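Local coordinates for protein N-glycosylase/DNA lyase (Methanocaldococcus jannaschii, PDB 3FHF) that is an N-glycosylase/DNA lyase of the 8-oxoguanine DNA glycosylase family, in the helix-hairpin-helix clan, at residues V113-R123 with S139-V150. Residues are numbered along the deposited sequence; the frame is centred on the assembly and turned at random. Where two conformers were deposited one is given.
Sequences VESFENEKVAR and SHFLRNVGYDDV
Glu119 reaches along Tyr147 and grips the loop beyond it: its OE1 accepts a bent bond from Asp149 N (3.0 Å, N-H...O 141°) on the syn side of the carboxylate, while OE2 accepts a hydrogen bond from a water, which itself accepts from Asp148 N. Both oxygens are thus tied to successive backbone amides. With CG between the backbone N and carbonyl carbon (chi1 55°), Glu119 brings OE1 beside Tyr147 CB and within reach of Asp149 N. The backbone sets Glu119 CB 3.7 Å from Tyr147 CD1. One turn on, Arg123 NH1 donates to Ser139 OG (3.1 Å) close to the guanidinium plane, and Val150 CG1 lies over one face of that group, 3.5 Å from NH1; Glu183 forms a salt bridge with the same nitrogen, and Ser139 OG also bonds to Tyr135 O. Lys120 bends at chi2 and chi4 to bring NZ 2.8 Å from Asp149 OD2, above the carboxylate plane, in a salt bridge; Arg187 engages OD1. In this all-alpha protein, helices 119-129 and 135-144 are consistent with the clan's helix-hairpin-helix; a Schellman motif, with Gly146 at positive phi, ends the second. Deeper in, Leu142 CD1 packs 3.8 Å from Arg123 CB, and Val113 CG1 lies 4.0 Å from Leu142 CD2. A water joins Tyr147 OH to Glu114 OE2, which also pairs with Lys37. Just before Glu119, Asn118 N-caps helix 119-129, its OD1 accepting from Val121 N.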
ATOM      1  N   VAL A 113       1.800 -14.614  -7.631  1.00 14.36           N
ATOM      2  CA  VAL A 113       1.193 -13.362  -8.085  1.00 13.50           C
ATOM      3  C   VAL A 113       1.267 -13.163  -9.603  1.00 13.02           C
ATOM      4  O   VAL A 113       0.292 -12.742 -10.225  1.00 10.51           O
ATOM      5  CB  VAL A 113       1.840 -12.139  -7.363  1.00 13.54           C
ATOM      6  CG1 VAL A 113       1.448 -10.831  -8.049  1.00 12.35           C
ATOM      7  CG2 VAL A 113       1.385 -12.104  -5.908  1.00 12.58           C
ATOM      8  N   GLU A 114       2.413 -13.467 -10.202  1.00 15.00           N
ATOM      9  CA  GLU A 114       2.557 -13.285 -11.643  1.00 17.93           C
ATOM     10  C   GLU A 114       1.800 -14.319 -12.474  1.00 19.68           C
ATOM     11  O   GLU A 114       1.596 -14.126 -13.673  1.00 18.98           O
ATOM     12  CB  GLU A 114       4.036 -13.280 -12.036  1.00 20.18           C
ATOM     13  CG  GLU A 114       4.851 -12.211 -11.332  1.00 21.16           C
ATOM     14  CD  GLU A 114       6.193 -11.961 -12.001  1.00 26.19           C
ATOM     15  OE1 GLU A 114       6.922 -12.940 -12.287  1.00 23.90           O
ATOM     16  OE2 GLU A 114       6.518 -10.777 -12.234  1.00 27.44           O
ATOM     17  N   SER A 115       1.366 -15.404 -11.841  1.00 19.21           N
ATOM     18  CA  SER A 115       0.640 -16.444 -12.564  1.00 19.95           C
ATOM     19  C   SER A 115      -0.767 -15.983 -12.932  1.00 20.80           C
ATOM     20  O   SER A 115      -1.339 -16.449 -13.914  1.00 21.52           O
ATOM     21  CB  SER A 115       0.552 -17.723 -11.718  1.00 20.25           C
ATOM     22  OG  SER A 115      -0.394 -17.580 -10.667  1.00 20.60           O
ATOM     23  N   PHE A 116      -1.323 -15.064 -12.148  1.00 20.40           N
ATOM     24  CA  PHE A 116      -2.672 -14.570 -12.411  1.00 21.26           C
ATOM     25  C   PHE A 116      -2.777 -13.690 -13.653  1.00 22.65           C
ATOM     26  O   PHE A 116      -1.798 -13.084 -14.090  1.00 22.43           O
ATOM     27  CB  PHE A 116      -3.201 -13.813 -11.191  1.00 18.98           C
ATOM     28  CG  PHE A 116      -3.486 -14.702 -10.013  1.00 17.45           C
ATOM     29  CD1 PHE A 116      -4.589 -15.547 -10.018  1.00 18.09           C
ATOM     30  CD2 PHE A 116      -2.616 -14.741  -8.929  1.00 17.87           C
ATOM     31  CE1 PHE A 116      -4.821 -16.427  -8.957  1.00 17.20           C
ATOM     32  CE2 PHE A 116      -2.838 -15.612  -7.870  1.00 16.86           C
ATOM     33  CZ  PHE A 116      -3.943 -16.460  -7.886  1.00 14.58           C
ATOM     34  N   GLU A 117      -3.985 -13.639 -14.203  1.00 23.06           N
ATOM     35  CA  GLU A 117      -4.297 -12.864 -15.403  1.00 27.06           C
ATOM     36  C   GLU A 117      -3.927 -11.395 -15.230  1.00 25.83           C
ATOM     37  O   GLU A 117      -3.476 -10.738 -16.171  1.00 25.74           O
ATOM     38  CB  GLU A 117      -5.794 -12.967 -15.696  1.00 30.29           C
ATOM     39  CG  GLU A 117      -6.156 -13.086 -17.159  1.00 35.48           C
ATOM     40  CD  GLU A 117      -5.819 -14.449 -17.727  1.00 36.32           C
ATOM     41  OE1 GLU A 117      -4.640 -14.847 -17.640  1.00 39.68           O
ATOM     42  OE2 GLU A 117      -6.727 -15.121 -18.260  1.00 37.15           O
ATOM     43  N   ASN A 118      -4.139 -10.882 -14.025  1.00 22.93           N
ATOM     44  CA  ASN A 118      -3.831  -9.494 -13.736  1.00 22.30           C
ATOM     45  C   ASN A 118      -3.773  -9.251 -12.235  1.00 20.77           C
ATOM     46  O   ASN A 118      -4.013 -10.162 -11.437  1.00 21.61           O
ATOM     47  CB  ASN A 118      -4.877  -8.587 -14.385  1.00 23.22           C
ATOM     48  CG  ASN A 118      -6.289  -8.932 -13.959  1.00 23.97           C
ATOM     49  OD1 ASN A 118      -6.647  -8.798 -12.790  1.00 24.50           O
ATOM     50  ND2 ASN A 118      -7.099  -9.389 -14.908  1.00 24.87           N
ATOM     51  N   GLU A 119      -3.450  -8.016 -11.867  1.00 16.73           N
ATOM     52  CA  GLU A 119      -3.324  -7.596 -10.476  1.00 17.84           C
ATOM     53  C   GLU A 119      -4.634  -7.608  -9.694  1.00 15.84           C
ATOM     54  O   GLU A 119      -4.624  -7.799  -8.485  1.00 16.53           O
ATOM     55  CB  GLU A 119      -2.726  -6.184 -10.424  1.00 16.50           C
ATOM     56  CG  GLU A 119      -3.524  -5.185 -11.252  1.00 22.09           C
ATOM     57  CD  GLU A 119      -2.772  -3.895 -11.522  1.00 23.55           C
ATOM     58  OE1 GLU A 119      -2.760  -2.999 -10.652  1.00 26.07           O
ATOM     59  OE2 GLU A 119      -2.183  -3.784 -12.612  1.00 24.22           O
ATOM     60  N   LYS A 120      -5.750  -7.383 -10.378  1.00 18.15           N
ATOM     61  CA  LYS A 120      -7.059  -7.363  -9.728  1.00 18.68           C
ATOM     62  C   LYS A 120      -7.413  -8.749  -9.203  1.00 18.66           C
ATOM     63  O   LYS A 120      -7.904  -8.899  -8.080  1.00 16.58           O
ATOM     64  CB  LYS A 120      -8.129  -6.900 -10.719  1.00 20.04           C
ATOM     65  CG  LYS A 120      -8.362  -5.391 -10.764  1.00 26.05           C
ATOM     66  CD  LYS A 120      -7.068  -4.607 -10.901  1.00 28.65           C
ATOM     67  CE  LYS A 120      -7.318  -3.105 -10.888  1.00 27.30           C
ATOM     68  NZ  LYS A 120      -8.104  -2.650 -12.063  1.00 26.51           N
ATOM     69  N   VAL A 121      -7.162  -9.760 -10.027  0.50 18.98           N
ATOM     70  CA  VAL A 121      -7.437 -11.136  -9.655  0.50 19.15           C
ATOM     71  C   VAL A 121      -6.424 -11.609  -8.618  0.50 19.26           C
ATOM     72  O   VAL A 121      -6.755 -12.384  -7.716  0.50 20.38           O
ATOM     73  CB  VAL A 121      -7.389 -12.054 -10.901  0.50 20.54           C
ATOM     74  CG1 VAL A 121      -7.327 -13.501 -10.485  0.50 21.89           C
ATOM     75  CG2 VAL A 121      -8.618 -11.810 -11.767  0.50 20.99           C
ATOM     76  N   ALA A 122      -5.190 -11.131  -8.737  1.00 17.43           N
ATOM     77  CA  ALA A 122      -4.136 -11.517  -7.801  1.00 16.16           C
ATOM     78  C   ALA A 122      -4.509 -10.969  -6.419  1.00 14.18           C
ATOM     79  O   ALA A 122      -4.329 -11.637  -5.396  1.00 12.82           O
ATOM     80  CB  ALA A 122      -2.789 -10.941  -8.248  1.00 15.11           C
ATOM     81  N   ARG A 123      -5.044  -9.752  -6.400  1.00 14.55           N
ATOM     82  CA  ARG A 123      -5.462  -9.118  -5.150  1.00 15.37           C
ATOM     83  C   ARG A 123      -6.494  -9.987  -4.438  1.00 16.86           C
ATOM     84  O   ARG A 123      -6.440 -10.157  -3.215  1.00 17.64           O
ATOM     85  CB  ARG A 123      -6.059  -7.735  -5.418  1.00 15.27           C
ATOM     86  CG  ARG A 123      -6.518  -7.024  -4.140  1.00 15.04           C
ATOM     87  CD  ARG A 123      -6.731  -5.532  -4.341  1.00 14.22           C
ATOM     88  NE  ARG A 123      -7.722  -5.239  -5.365  1.00 13.12           N
ATOM     89  CZ  ARG A 123      -8.005  -4.019  -5.805  1.00 13.71           C
ATOM     90  NH1 ARG A 123      -7.374  -2.962  -5.302  1.00 16.00           N
ATOM     91  NH2 ARG A 123      -8.901  -3.855  -6.767  1.00 14.38           N
ATOM     92  N   SER A 139      -3.505  -4.261  -1.788  1.00 13.21           N
ATOM     93  CA  SER A 139      -3.289  -3.204  -2.758  1.00 12.53           C
ATOM     94  C   SER A 139      -1.934  -2.539  -2.514  1.00 11.81           C
ATOM     95  O   SER A 139      -1.194  -2.238  -3.450  1.00 13.15           O
ATOM     96  CB  SER A 139      -4.401  -2.157  -2.638  1.00 13.17           C
ATOM     97  OG  SER A 139      -5.677  -2.764  -2.775  1.00 14.86           O
ATOM     98  N   HIS A 140      -1.628  -2.315  -1.242  1.00 10.92           N
ATOM     99  CA  HIS A 140      -0.385  -1.680  -0.840  1.00 13.06           C
ATOM    100  C   HIS A 140       0.783  -2.541  -1.334  1.00 12.80           C
ATOM    101  O   HIS A 140       1.741  -2.038  -1.940  1.00 12.98           O
ATOM    102  CB  HIS A 140      -0.368  -1.547   0.687  1.00 13.71           C
ATOM    103  CG  HIS A 140       0.759  -0.714   1.215  1.00 18.44           C
ATOM    104  ND1 HIS A 140       1.056  -0.636   2.558  1.00 21.49           N
ATOM    105  CD2 HIS A 140       1.648   0.091   0.586  1.00 17.52           C
ATOM    106  CE1 HIS A 140       2.080   0.181   2.735  1.00 20.56           C
ATOM    107  NE2 HIS A 140       2.457   0.636   1.554  1.00 19.34           N
ATOM    108  N   PHE A 141       0.681  -3.845  -1.092  1.00 10.62           N
ATOM    109  CA  PHE A 141       1.707  -4.797  -1.503  1.00 12.54           C
ATOM    110  C   PHE A 141       1.901  -4.791  -3.024  1.00 12.57           C
ATOM    111  O   PHE A 141       3.019  -4.666  -3.512  1.00 11.78           O
ATOM    112  CB  PHE A 141       1.324  -6.206  -1.030  1.00 11.94           C
ATOM    113  CG  PHE A 141       2.167  -7.303  -1.631  1.00 10.49           C
ATOM    114  CD1 PHE A 141       3.524  -7.399  -1.339  1.00 11.40           C
ATOM    115  CD2 PHE A 141       1.606  -8.220  -2.506  1.00 11.22           C
ATOM    116  CE1 PHE A 141       4.314  -8.400  -1.917  1.00 11.51           C
ATOM    117  CE2 PHE A 141       2.391  -9.236  -3.094  1.00 11.85           C
ATOM    118  CZ  PHE A 141       3.747  -9.319  -2.794  1.00 10.20           C
ATOM    119  N   LEU A 142       0.806  -4.918  -3.767  1.00 13.20           N
ATOM    120  CA  LEU A 142       0.884  -4.932  -5.221  1.00 13.19           C
ATOM    121  C   LEU A 142       1.484  -3.643  -5.781  1.00 13.03           C
ATOM    122  O   LEU A 142       2.262  -3.671  -6.746  1.00 13.37           O
ATOM    123  CB  LEU A 142      -0.499  -5.197  -5.810  1.00 13.08           C
ATOM    124  CG  LEU A 142      -1.024  -6.614  -5.523  1.00 14.45           C
ATOM    125  CD1 LEU A 142      -2.453  -6.734  -5.993  1.00 14.54           C
ATOM    126  CD2 LEU A 142      -0.143  -7.657  -6.227  1.00 12.90           C
ATOM    127  N   ARG A 143       1.132  -2.513  -5.177  1.00 12.45           N
ATOM    128  CA  ARG A 143       1.680  -1.225  -5.611  1.00 11.26           C
ATOM    129  C   ARG A 143       3.199  -1.243  -5.369  1.00 11.39           C
ATOM    130  O   ARG A 143       3.997  -0.887  -6.249  1.00  9.06           O
ATOM    131  CB  ARG A 143       1.046  -0.078  -4.802  1.00  7.42           C
ATOM    132  CG  ARG A 143       1.237   1.352  -5.382  1.00  7.20           C
ATOM    133  CD  ARG A 143       2.668   1.871  -5.202  1.00 10.23           C
ATOM    134  NE  ARG A 143       3.029   1.992  -3.791  1.00 11.03           N
ATOM    135  CZ  ARG A 143       2.652   2.996  -3.004  1.00 13.17           C
ATOM    136  NH1 ARG A 143       1.907   3.977  -3.492  1.00  9.71           N
ATOM    137  NH2 ARG A 143       3.008   3.013  -1.727  1.00  9.58           N
ATOM    138  N   ASN A 144       3.596  -1.679  -4.177  1.00  9.99           N
ATOM    139  CA  ASN A 144       5.005  -1.703  -3.818  1.00  9.86           C
ATOM    140  C   ASN A 144       5.891  -2.658  -4.626  1.00 11.39           C
ATOM    141  O   ASN A 144       7.117  -2.525  -4.613  1.00 11.26           O
ATOM    142  CB  ASN A 144       5.144  -1.936  -2.305  1.00  9.86           C
ATOM    143  CG  ASN A 144       4.829  -0.675  -1.504  1.00 12.41           C
ATOM    144  OD1 ASN A 144       4.251   0.267  -2.030  1.00 11.46           O
ATOM    145  ND2 ASN A 144       5.212  -0.658  -0.237  1.00 11.95           N
ATOM    146  N   VAL A 145       5.284  -3.601  -5.342  1.00  8.92           N
ATOM    147  CA  VAL A 145       6.067  -4.504  -6.167  1.00 10.74           C
ATOM    148  C   VAL A 145       5.870  -4.216  -7.648  1.00 10.55           C
ATOM    149  O   VAL A 145       6.173  -5.049  -8.493  1.00 10.68           O
ATOM    150  CB  VAL A 145       5.773  -6.004  -5.860  1.00 11.10           C
ATOM    151  CG1 VAL A 145       6.134  -6.301  -4.404  1.00 13.14           C
ATOM    152  CG2 VAL A 145       4.322  -6.347  -6.159  1.00  8.85           C
ATOM    153  N   GLY A 146       5.331  -3.037  -7.959  1.00 11.95           N
ATOM    154  CA  GLY A 146       5.189  -2.656  -9.353  1.00 13.80           C
ATOM    155  C   GLY A 146       3.868  -2.533 -10.086  1.00 16.01           C
ATOM    156  O   GLY A 146       3.883  -2.220 -11.277  1.00 15.93           O
ATOM    157  N   TYR A 147       2.735  -2.769  -9.434  1.00 12.36           N
ATOM    158  CA  TYR A 147       1.471  -2.656 -10.152  1.00 12.85           C
ATOM    159  C   TYR A 147       0.915  -1.242 -10.018  1.00 13.29           C
ATOM    160  O   TYR A 147       1.020  -0.620  -8.967  1.00 13.69           O
ATOM    161  CB  TYR A 147       0.502  -3.736  -9.664  1.00 12.13           C
ATOM    162  CG  TYR A 147       1.002  -5.122 -10.023  1.00 11.45           C
ATOM    163  CD1 TYR A 147       0.830  -5.640 -11.314  1.00 15.37           C
ATOM    164  CD2 TYR A 147       1.718  -5.885  -9.101  1.00 13.67           C
ATOM    165  CE1 TYR A 147       1.368  -6.887 -11.678  1.00 13.56           C
ATOM    166  CE2 TYR A 147       2.258  -7.128  -9.450  1.00 15.11           C
ATOM    167  CZ  TYR A 147       2.081  -7.619 -10.738  1.00 16.39           C
ATOM    168  OH  TYR A 147       2.631  -8.833 -11.072  1.00 15.59           O
ATOM    169  N   ASP A 148       0.331  -0.732 -11.095  1.00 11.45           N
ATOM    170  CA  ASP A 148      -0.139   0.649 -11.099  1.00 15.22           C
ATOM    171  C   ASP A 148      -1.614   0.968 -10.999  1.00 13.83           C
ATOM    172  O   ASP A 148      -1.959   2.137 -10.850  1.00 13.02           O
ATOM    173  CB  ASP A 148       0.381   1.357 -12.348  1.00 19.67           C
ATOM    174  CG  ASP A 148       1.889   1.348 -12.443  1.00 23.48           C
ATOM    175  OD1 ASP A 148       2.562   1.782 -11.477  1.00 26.13           O
ATOM    176  OD2 ASP A 148       2.398   0.915 -13.497  1.00 25.58           O
ATOM    177  N   ASP A 149      -2.481  -0.033 -11.068  1.00 14.56           N
ATOM    178  CA  ASP A 149      -3.909   0.250 -11.056  1.00 14.59           C
ATOM    179  C   ASP A 149      -4.719  -0.183  -9.834  1.00 14.53           C
ATOM    180  O   ASP A 149      -5.889  -0.546  -9.967  1.00 16.28           O
ATOM    181  CB  ASP A 149      -4.532  -0.312 -12.347  1.00 15.97           C
ATOM    182  CG  ASP A 149      -5.906   0.283 -12.653  1.00 19.40           C
ATOM    183  OD1 ASP A 149      -6.119   1.483 -12.378  1.00 16.79           O
ATOM    184  OD2 ASP A 149      -6.769  -0.446 -13.194  1.00 18.82           O
ATOM    185  N   VAL A 150      -4.106  -0.147  -8.653  1.00 13.73           N
ATOM    186  CA  VAL A 150      -4.814  -0.480  -7.420  1.00 12.92           C
ATOM    187  C   VAL A 150      -4.613   0.643  -6.406  1.00 14.20           C
ATOM    188  O   VAL A 150      -3.490   1.120  -6.176  1.00 13.45           O
ATOM    189  CB  VAL A 150      -4.342  -1.811  -6.788  1.00 13.59           C
ATOM    190  CG1 VAL A 150      -4.751  -2.972  -7.672  1.00 15.24           C
ATOM    191  CG2 VAL A 150      -2.839  -1.793  -6.577  1.00 12.68           C
TER
HETATM  192  O   HOH W   1       5.322  -8.477 -11.923  1.00 12.13           O
HETATM  193  O   HOH W   2      -0.175  -2.291 -13.372  1.00 21.20           O